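Long-range contact in SAM-dependent O-methyltransferase (PDB 2HNK), which probably transfers a methyl group from S-adenosylmethionine to a hydroxyl oxygen of a substrate not identified here: residues Ile148-Leu153 against Gly174-Ala179. Numbering follows the deposited sequence.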
ATOM      1  N   ILE C 148      10.974 -15.685  -4.876  1.00 25.51           N
ATOM      2  CA  ILE C 148       9.920 -15.200  -3.981  1.00 25.06           C
ATOM      3  C   ILE C 148       9.230 -13.933  -4.498  1.00 24.94           C
ATOM      4  O   ILE C 148       9.878 -13.028  -5.028  1.00 25.05           O
ATOM      5  CB  ILE C 148      10.468 -14.987  -2.532  1.00 25.11           C
ATOM      6  CG1 ILE C 148      11.246 -16.233  -2.057  1.00 24.89           C
ATOM      7  CG2 ILE C 148       9.349 -14.625  -1.557  1.00 24.35           C
ATOM      8  CD1 ILE C 148      10.421 -17.541  -1.978  1.00 24.27           C
ATOM      9  N   ASP C 149       7.913 -13.878  -4.336  1.00 24.48           N
ATOM     10  CA  ASP C 149       7.135 -12.715  -4.767  1.00 24.12           C
ATOM     11  C   ASP C 149       7.122 -11.604  -3.731  1.00 23.73           C
ATOM     12  O   ASP C 149       7.251 -10.421  -4.071  1.00 23.48           O
ATOM     13  CB  ASP C 149       5.696 -13.130  -5.066  1.00 24.37           C
ATOM     14  CG  ASP C 149       5.605 -14.114  -6.202  1.00 23.76           C
ATOM     15  OD1 ASP C 149       6.349 -13.951  -7.179  1.00 25.16           O
ATOM     16  OD2 ASP C 149       4.780 -15.034  -6.124  1.00 24.44           O
ATOM     17  N   LEU C 150       6.963 -11.993  -2.469  1.00 23.05           N
ATOM     18  CA  LEU C 150       6.738 -11.035  -1.404  1.00 22.79           C
ATOM     19  C   LEU C 150       7.333 -11.511  -0.085  1.00 22.57           C
ATOM     20  O   LEU C 150       7.253 -12.692   0.260  1.00 22.38           O
ATOM     21  CB  LEU C 150       5.236 -10.734  -1.268  1.00 22.39           C
ATOM     22  CG  LEU C 150       4.757  -9.633  -0.317  1.00 22.59           C
ATOM     23  CD1 LEU C 150       3.457  -9.002  -0.820  1.00 22.91           C
ATOM     24  CD2 LEU C 150       4.566 -10.161   1.099  1.00 23.27           C
ATOM     25  N   PHE C 151       7.936 -10.571   0.635  1.00 22.40           N
ATOM     26  CA  PHE C 151       8.460 -10.818   1.967  1.00 22.74           C
ATOM     27  C   PHE C 151       7.766  -9.959   3.001  1.00 22.66           C
ATOM     28  O   PHE C 151       7.484  -8.790   2.747  1.00 22.68           O
ATOM     29  CB  PHE C 151       9.944 -10.486   2.024  1.00 22.75           C
ATOM     30  CG  PHE C 151      10.836 -11.651   1.789  1.00 22.77           C
ATOM     31  CD1 PHE C 151      11.257 -11.972   0.505  1.00 23.22           C
ATOM     32  CD2 PHE C 151      11.283 -12.420   2.856  1.00 23.00           C
ATOM     33  CE1 PHE C 151      12.113 -13.055   0.288  1.00 23.56           C
ATOM     34  CE2 PHE C 151      12.144 -13.497   2.651  1.00 22.70           C
ATOM     35  CZ  PHE C 151      12.551 -13.818   1.368  1.00 22.53           C
ATOM     36  N   PHE C 152       7.519 -10.540   4.173  1.00 22.62           N
ATOM     37  CA  PHE C 152       7.147  -9.772   5.348  1.00 22.81           C
ATOM     38  C   PHE C 152       8.245  -9.908   6.411  1.00 23.14           C
ATOM     39  O   PHE C 152       8.476 -10.996   6.938  1.00 23.50           O
ATOM     40  CB  PHE C 152       5.798 -10.234   5.894  1.00 22.41           C
ATOM     41  CG  PHE C 152       5.270  -9.381   7.011  1.00 21.92           C
ATOM     42  CD1 PHE C 152       5.162  -7.997   6.869  1.00 21.83           C
ATOM     43  CD2 PHE C 152       4.862  -9.955   8.204  1.00 22.56           C
ATOM     44  CE1 PHE C 152       4.684  -7.203   7.908  1.00 20.55           C
ATOM     45  CE2 PHE C 152       4.360  -9.162   9.250  1.00 21.42           C
ATOM     46  CZ  PHE C 152       4.279  -7.788   9.095  1.00 21.39           C
ATOM     47  N   LEU C 153       8.915  -8.802   6.708  1.00 23.35           N
ATOM     48  CA  LEU C 153       9.967  -8.773   7.710  1.00 23.70           C
ATOM     49  C   LEU C 153       9.452  -8.233   9.052  1.00 24.26           C
ATOM     50  O   LEU C 153       9.169  -7.037   9.191  1.00 23.93           O
ATOM     51  CB  LEU C 153      11.169  -7.946   7.222  1.00 23.58           C
ATOM     52  CG  LEU C 153      12.313  -7.703   8.220  1.00 23.63           C
ATOM     53  CD1 LEU C 153      12.895  -9.031   8.767  1.00 23.13           C
ATOM     54  CD2 LEU C 153      13.413  -6.829   7.618  1.00 23.05           C
ATOM     55  N   GLY C 174      11.059  -6.953  -9.333  1.00 24.61           N
ATOM     56  CA  GLY C 174       9.676  -6.503  -9.194  1.00 24.16           C
ATOM     57  C   GLY C 174       8.983  -6.968  -7.919  1.00 23.61           C
ATOM     58  O   GLY C 174       7.882  -6.509  -7.615  1.00 23.77           O
ATOM     59  N   GLY C 175       9.628  -7.867  -7.173  1.00 23.05           N
ATOM     60  CA  GLY C 175       9.096  -8.363  -5.904  1.00 22.27           C
ATOM     61  C   GLY C 175       9.063  -7.322  -4.790  1.00 21.97           C
ATOM     62  O   GLY C 175       9.720  -6.280  -4.877  1.00 21.80           O
ATOM     63  N   LEU C 176       8.308  -7.624  -3.734  1.00 21.30           N
ATOM     64  CA  LEU C 176       8.037  -6.679  -2.661  1.00 20.53           C
ATOM     65  C   LEU C 176       8.505  -7.161  -1.284  1.00 20.36           C
ATOM     66  O   LEU C 176       8.205  -8.282  -0.860  1.00 19.98           O
ATOM     67  CB  LEU C 176       6.531  -6.350  -2.613  1.00 20.70           C
ATOM     68  CG  LEU C 176       5.994  -5.340  -1.583  1.00 20.42           C
ATOM     69  CD1 LEU C 176       6.575  -3.941  -1.783  1.00 18.83           C
ATOM     70  CD2 LEU C 176       4.472  -5.291  -1.617  1.00 19.89           C
ATOM     71  N   LEU C 177       9.239  -6.297  -0.594  1.00 20.05           N
ATOM     72  CA  LEU C 177       9.520  -6.487   0.823  1.00 20.03           C
ATOM     73  C   LEU C 177       8.614  -5.558   1.618  1.00 19.93           C
ATOM     74  O   LEU C 177       8.576  -4.357   1.383  1.00 19.71           O
ATOM     75  CB  LEU C 177      10.995  -6.208   1.151  1.00 20.01           C
ATOM     76  CG  LEU C 177      11.402  -5.928   2.614  1.00 20.18           C
ATOM     77  CD1 LEU C 177      11.106  -7.104   3.541  1.00 18.12           C
ATOM     78  CD2 LEU C 177      12.888  -5.535   2.711  1.00 19.59           C
ATOM     79  N   ILE C 178       7.875  -6.135   2.548  1.00 20.05           N
ATOM     80  CA  ILE C 178       7.088  -5.357   3.486  1.00 19.95           C
ATOM     81  C   ILE C 178       7.783  -5.451   4.840  1.00 19.77           C
ATOM     82  O   ILE C 178       7.881  -6.526   5.418  1.00 20.24           O
ATOM     83  CB  ILE C 178       5.614  -5.861   3.564  1.00 20.27           C
ATOM     84  CG1 ILE C 178       4.986  -5.928   2.155  1.00 19.76           C
ATOM     85  CG2 ILE C 178       4.803  -4.976   4.496  1.00 19.22           C
ATOM     86  CD1 ILE C 178       3.536  -6.394   2.129  1.00 19.34           C
ATOM     87  N   ALA C 179       8.289  -4.330   5.326  1.00 19.80           N
ATOM     88  CA  ALA C 179       9.042  -4.323   6.573  1.00 20.54           C
ATOM     89  C   ALA C 179       8.270  -3.667   7.710  1.00 20.59           C
ATOM     90  O   ALA C 179       7.829  -2.520   7.602  1.00 21.50           O
ATOM     91  CB  ALA C 179      10.412  -3.657   6.375  1.00 19.99           C
TER
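The F152 ring presents its edge to I178, whose CB lies in the ring plane, while CG2 of I178 stands 3.9 Å from CD1 of F152. In this Rossmann-like methyltransferase sheet the central strand 148-153 pairs in parallel with 175-180, the last parallel strand before the antiparallel 225-230, through a beta-alpha-beta crossover by helix 160-170. CG anti to the backbone N (chi1 -173°) sets the F152 ring beside the bound S-adenosyl-L-homocysteine, which it touches, and the ring of F78 meets it with planes inclined at about 60°. The other ring, F151, leads away from strand 175-180, toward I65 and I67 of strand 63-67 and I167 and L170 of helix 160-170. L150, F152 and I178 pack on helix 46-59; L176, on the same face, meets I58 of the second subunit. There CD1 of L150 touches both CD2 of L176 and CD1 of I178. F151, L153, L177 and A179 point to the other face, where CD1 of L177 fits between CB of F151 (3.9 Å) and CB of L153. Where the chain turns a corner, D149 pairs OD1 with NZ of K172, and OD2 accepts the backbone N-H of K62 and R63. Four nearly straight backbone bonds (N-H...O 164-168°) make the ladder: L176 N to D149 O and I178 N to F151 O in the carbonyl plane, and, nearly along the C=O axis, F151 N to L176 O and L153 N to I178 O at 2.8 Å.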